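Cysteine desulfurase (Fervidobacterium islandicum, PDB 6A6E) catalyses the pyridoxal-phosphate-dependent removal of sulfur from cysteine, as the SufS enzyme of the Suf sulfur-mobilisation system in a keratin-degrading thermophile. Local coordinates at the interface of chains A and B. Residues are numbered along the deposited sequence; one frame, centred on the assembly and turned at random. Chains: chain A/B, Cysteine desulfurase.

Contact 1: the interface of chains A and B. Residues chain A 58-59; chain B 23-24.
B:Pro23 fits into the angle between A:Tyr59 and A:Leu58, at a helix-end-to-helix-start junction of the subunit interface in this class-V aminotransferase-type enzyme, a family whose members typically work as dimers. A:Leu58 and A:Tyr59 close helix 47-59, while B:Pro23 and B:Ala24 open the short 3-10 helix 23-26. Proline suits a first helical position because its backbone nitrogen carries no hydrogen to be satisfied there, and its compact ring presents a rigid apolar surface to the other chain.

The proline ring can be followed from CB onwards. B:Pro23 CB meets the phenol end of A:Tyr59, lying 3.5 Å from A:Tyr59 CE1 and about as far from the hydroxyl oxygen. It sits above one face of the phenol but past the rim. The two side chains cross at about a right angle. B:Pro23 CG, the next atom, turns away from the tyrosine and comes within 4.1 Å of the methyl A:Leu58 CD2. Last in the ring, B:Pro23 CD lies 3.9 Å from A:Leu58 CD2. The proline is thus shared between an aromatic rim and an aliphatic branch: tyrosine offers a broad flat ring to pack on, leucine a branched apolar end. In A:Leu58, chi1 (-68°) puts CG beside the backbone N, and chi2 (174°, measured to CD1) then leaves CD2 as the branch facing the proline.

Behind the proline the backbones pack closely. B:Ala24 N lies 3.3 Å from the carbonyl oxygen A:Leu58 O, but its N-H is turned well aside from that oxygen. The methyl B:Ala24 CB sits 3.4 Å from A:Leu58 O, and its small size lets the start of the 3-10 helix come this near. On the tyrosine side, the proline carbonyl oxygen B:Pro23 O lies 3.7 Å from A:Tyr59 CE1.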
ATOM      1  N   LEU A  58      12.721 -13.653  -2.694  1.00 16.30           N
ATOM      2  CA  LEU A  58      14.032 -13.983  -3.277  1.00 17.58           C
ATOM      3  C   LEU A  58      13.900 -15.099  -4.329  1.00 17.39           C
ATOM      4  O   LEU A  58      14.683 -15.132  -5.239  1.00 20.36           O
ATOM      5  CB  LEU A  58      15.068 -14.355  -2.201  1.00 18.59           C
ATOM      6  CG  LEU A  58      15.504 -13.219  -1.276  1.00 21.22           C
ATOM      7  CD1 LEU A  58      16.412 -13.711  -0.156  1.00 22.26           C
ATOM      8  CD2 LEU A  58      16.168 -12.088  -2.095  1.00 21.59           C
ATOM      9  N   TYR A  59      12.913 -15.977  -4.218  1.00 18.29           N
ATOM     10  CA  TYR A  59      12.854 -17.166  -5.081  1.00 19.13           C
ATOM     11  C   TYR A  59      11.545 -17.372  -5.865  1.00 20.79           C
ATOM     12  O   TYR A  59      11.535 -18.165  -6.850  1.00 21.05           O
ATOM     13  CB  TYR A  59      13.180 -18.444  -4.265  1.00 21.17           C
ATOM     14  CG  TYR A  59      14.620 -18.508  -3.695  1.00 21.65           C
ATOM     15  CD1 TYR A  59      15.720 -18.806  -4.523  1.00 26.17           C
ATOM     16  CD2 TYR A  59      14.876 -18.243  -2.378  1.00 22.73           C
ATOM     17  CE1 TYR A  59      17.046 -18.859  -4.018  1.00 24.40           C
ATOM     18  CE2 TYR A  59      16.189 -18.336  -1.847  1.00 25.58           C
ATOM     19  CZ  TYR A  59      17.265 -18.641  -2.688  1.00 25.62           C
ATOM     20  OH  TYR A  59      18.549 -18.692  -2.199  1.00 28.61           O
TER
ATOM     21  N   PRO B  23      19.308 -14.044  -5.689  1.00 19.88           N
ATOM     22  CA  PRO B  23      19.282 -15.500  -5.641  1.00 20.86           C
ATOM     23  C   PRO B  23      18.332 -16.131  -6.646  1.00 21.89           C
ATOM     24  O   PRO B  23      18.523 -17.293  -6.997  1.00 19.73           O
ATOM     25  CB  PRO B  23      18.844 -15.819  -4.204  1.00 21.94           C
ATOM     26  CG  PRO B  23      19.170 -14.579  -3.396  1.00 19.86           C
ATOM     27  CD  PRO B  23      19.102 -13.434  -4.358  1.00 20.99           C
ATOM     28  N   ALA B  24      17.375 -15.384  -7.190  1.00 19.82           N
ATOM     29  CA  ALA B  24      16.452 -15.975  -8.153  1.00 18.45           C
ATOM     30  C   ALA B  24      17.213 -16.510  -9.380  1.00 18.07           C
ATOM     31  O   ALA B  24      16.791 -17.445 -10.035  1.00 18.12           O
ATOM     32  CB  ALA B  24      15.384 -14.982  -8.565  1.00 20.10           C
TER

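Contact 2: the interface of chains A and B. Residues chain A 59-60, 70-71, 74; chain B 27, 29, 363.
B:Arg27 reaches into chain A and pairs with A:Glu74 of helix 70-90 in an end-on salt bridge across the dimer interface. B:Arg27 NH1 gives a nearly straight hydrogen bond (167° at the hydrogen) to A:Glu74 OE1 at 2.7 Å. That oxygen accepts through its syn lone pair. B:Arg27 NH2 meets A:Glu74 OE2 at 2.9 Å, on the syn side but somewhat out of the carboxylate plane. Guanidinium and carboxylate are nearly coplanar, 14° apart, as suits a two-pronged grip. The arginine chain bends at chi2 and chi3 to bring its flat end round to the acid, whereas the glutamate, extended beyond CG, comes from the opposite direction.

Van der Waals packing fills in around this pair. The methyl CD2 of A:Leu71 rests against the guanidinium at B:Arg27 NH1. In an apolar contact, B:Ile29 brings its CD1 to 3.9 Å from A:Thr70 CB, packing against the threonine next to its hydroxyl.

Further hydrogen bonds fix both charged partners. In the guanidinium plane, B:Arg27 NH1 also donates to the backbone oxygen A:Tyr59 O at 2.8 Å, so a positive group caps the last carbonyl of helix 47-59. From within chain A, the ring nitrogen A:His60 ND1 donates to A:Glu74 OE1 at 2.8 Å, approaching from above the carboxylate plane; the histidine thereby steadies the acid as a second-shell residue. With a methionine in place of B:Arg27, A:Glu74 would probably lose its charged mate across the interface and A:Tyr59 O the donor that caps it.

Other hydrogen bonds cap helix 70-90 from the partner chain. A:Thr70 is its first residue, and its OG1 stands beside the backbone N (chi1 -66°), which lets hydroxyl and N-H face the same carboxylate. Hydrogen-bonded to B:Asp363, the hydroxyl A:Thr70 OG1 is placed to share its hydrogen between OD1 and OD2, at 2.9 and 3.0 Å, on their syn sides. A:Thr70 N donates to B:Asp363 OD1 at 3.1 Å from above the carboxylate plane.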
ATOM      1  N   TYR A  59      12.913 -15.977  -4.218  1.00 18.29           N
ATOM      2  CA  TYR A  59      12.854 -17.166  -5.081  1.00 19.13           C
ATOM      3  C   TYR A  59      11.545 -17.372  -5.865  1.00 20.79           C
ATOM      4  O   TYR A  59      11.535 -18.165  -6.850  1.00 21.05           O
ATOM      5  CB  TYR A  59      13.180 -18.444  -4.265  1.00 21.17           C
ATOM      6  CG  TYR A  59      14.620 -18.508  -3.695  1.00 21.65           C
ATOM      7  CD1 TYR A  59      15.720 -18.806  -4.523  1.00 26.17           C
ATOM      8  CD2 TYR A  59      14.876 -18.243  -2.378  1.00 22.73           C
ATOM      9  CE1 TYR A  59      17.046 -18.859  -4.018  1.00 24.40           C
ATOM     10  CE2 TYR A  59      16.189 -18.336  -1.847  1.00 25.58           C
ATOM     11  CZ  TYR A  59      17.265 -18.641  -2.688  1.00 25.62           C
ATOM     12  OH  TYR A  59      18.549 -18.692  -2.199  1.00 28.61           O
ATOM     13  N   HIS A  60      10.460 -16.704  -5.476  1.00 16.86           N
ATOM     14  CA  HIS A  60       9.154 -17.012  -6.085  1.00 18.58           C
ATOM     15  C   HIS A  60       8.421 -15.787  -6.618  1.00 16.69           C
ATOM     16  O   HIS A  60       7.239 -15.786  -6.708  1.00 15.11           O
ATOM     17  CB  HIS A  60       8.282 -17.771  -5.134  1.00 18.52           C
ATOM     18  CG  HIS A  60       8.916 -19.056  -4.691  1.00 21.28           C
ATOM     19  ND1 HIS A  60       9.029 -20.147  -5.527  1.00 21.61           N
ATOM     20  CD2 HIS A  60       9.592 -19.375  -3.556  1.00 23.58           C
ATOM     21  CE1 HIS A  60       9.694 -21.099  -4.898  1.00 24.01           C
ATOM     22  NE2 HIS A  60      10.059 -20.656  -3.706  1.00 21.33           N
ATOM     23  N   THR A  70       7.297 -19.004 -15.472  1.00 18.65           N
ATOM     24  CA  THR A  70       7.285 -19.834 -14.276  1.00 20.42           C
ATOM     25  C   THR A  70       7.198 -19.016 -12.981  1.00 20.73           C
ATOM     26  O   THR A  70       6.356 -19.294 -12.120  1.00 21.36           O
ATOM     27  CB  THR A  70       8.572 -20.690 -14.229  1.00 24.66           C
ATOM     28  OG1 THR A  70       8.576 -21.639 -15.313  1.00 23.33           O
ATOM     29  CG2 THR A  70       8.703 -21.419 -12.875  1.00 24.63           C
ATOM     30  N   LEU A  71       8.055 -18.011 -12.798  1.00 20.22           N
ATOM     31  CA  LEU A  71       7.916 -17.163 -11.606  1.00 18.21           C
ATOM     32  C   LEU A  71       6.561 -16.432 -11.538  1.00 18.22           C
ATOM     33  O   LEU A  71       6.014 -16.274 -10.464  1.00 15.61           O
ATOM     34  CB  LEU A  71       9.059 -16.168 -11.451  1.00 18.82           C
ATOM     35  CG  LEU A  71      10.426 -16.709 -11.150  1.00 20.16           C
ATOM     36  CD1 LEU A  71      11.499 -15.661 -11.336  1.00 20.66           C
ATOM     37  CD2 LEU A  71      10.479 -17.294  -9.786  1.00 21.28           C
ATOM     38  N   GLU A  74       3.959 -18.911 -10.187  1.00 15.94           N
ATOM     39  CA  GLU A  74       4.173 -19.149  -8.787  1.00 19.06           C
ATOM     40  C   GLU A  74       3.630 -17.973  -7.968  1.00 18.07           C
ATOM     41  O   GLU A  74       2.954 -18.173  -6.940  1.00 19.65           O
ATOM     42  CB  GLU A  74       5.671 -19.383  -8.502  1.00 20.26           C
ATOM     43  CG  GLU A  74       6.175 -20.725  -9.036  1.00 22.84           C
ATOM     44  CD  GLU A  74       7.682 -20.977  -8.852  1.00 22.91           C
ATOM     45  OE1 GLU A  74       8.433 -20.133  -8.306  1.00 23.98           O
ATOM     46  OE2 GLU A  74       8.140 -22.076  -9.242  1.00 21.91           O
TER
ATOM     47  N   ARG B  27      17.745 -20.196 -10.026  1.00 24.01           N
ATOM     48  CA  ARG B  27      16.660 -21.100 -10.284  1.00 23.45           C
ATOM     49  C   ARG B  27      16.911 -21.714 -11.670  1.00 22.65           C
ATOM     50  O   ARG B  27      17.508 -21.076 -12.540  1.00 20.50           O
ATOM     51  CB  ARG B  27      15.304 -20.388 -10.320  1.00 23.31           C
ATOM     52  CG  ARG B  27      14.729 -19.882  -9.002  1.00 27.95           C
ATOM     53  CD  ARG B  27      13.904 -20.829  -8.184  1.00 26.80           C
ATOM     54  NE  ARG B  27      12.988 -21.638  -8.981  1.00 26.06           N
ATOM     55  CZ  ARG B  27      11.692 -21.432  -9.090  1.00 24.52           C
ATOM     56  NH1 ARG B  27      11.110 -20.440  -8.428  1.00 24.32           N
ATOM     57  NH2 ARG B  27      10.957 -22.242  -9.878  1.00 23.85           N
ATOM     58  N   ILE B  29      14.726 -23.862 -14.813  1.00 20.25           N
ATOM     59  CA  ILE B  29      13.467 -24.222 -15.346  1.00 20.40           C
ATOM     60  C   ILE B  29      13.744 -25.311 -16.381  1.00 22.39           C
ATOM     61  O   ILE B  29      14.381 -25.056 -17.413  1.00 19.58           O
ATOM     62  CB  ILE B  29      12.768 -23.027 -15.962  1.00 23.09           C
ATOM     63  CG1 ILE B  29      12.681 -21.932 -14.859  1.00 26.67           C
ATOM     64  CG2 ILE B  29      11.383 -23.457 -16.545  1.00 22.72           C
ATOM     65  CD1 ILE B  29      12.266 -20.574 -15.346  1.00 29.85           C
ATOM     66  N   ASP B 363       9.733 -19.907 -22.052  1.00 17.72           N
ATOM     67  CA  ASP B 363       9.860 -20.303 -20.653  1.00 18.85           C
ATOM     68  C   ASP B 363      10.170 -21.829 -20.493  1.00 19.40           C
ATOM     69  O   ASP B 363      11.074 -22.213 -19.767  1.00 16.05           O
ATOM     70  CB  ASP B 363       8.599 -19.928 -19.852  1.00 19.82           C
ATOM     71  CG  ASP B 363       8.629 -20.443 -18.406  1.00 23.39           C
ATOM     72  OD1 ASP B 363       9.414 -19.950 -17.535  1.00 21.70           O
ATOM     73  OD2 ASP B 363       7.884 -21.411 -18.174  1.00 24.84           O
TER

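Contact 1 and contact 2 are neighbouring patches of one two-fold interface, their C-alpha centres about 9 Å apart, and A:Tyr59 belongs to both: its ring serves the first, its backbone carbonyl the second. On the partner, 3-10 helix 23-26 leads within a few residues to the arginine and isoleucine of contact 2, so this short stretch, together with helix 355-366 of chain B, meets the end of helix 47-59 and the start of helix 70-90. Apolar fit and charged pairing therefore act side by side, and with the symmetry twin they probably help hold the dimer together in this thermostable enzyme.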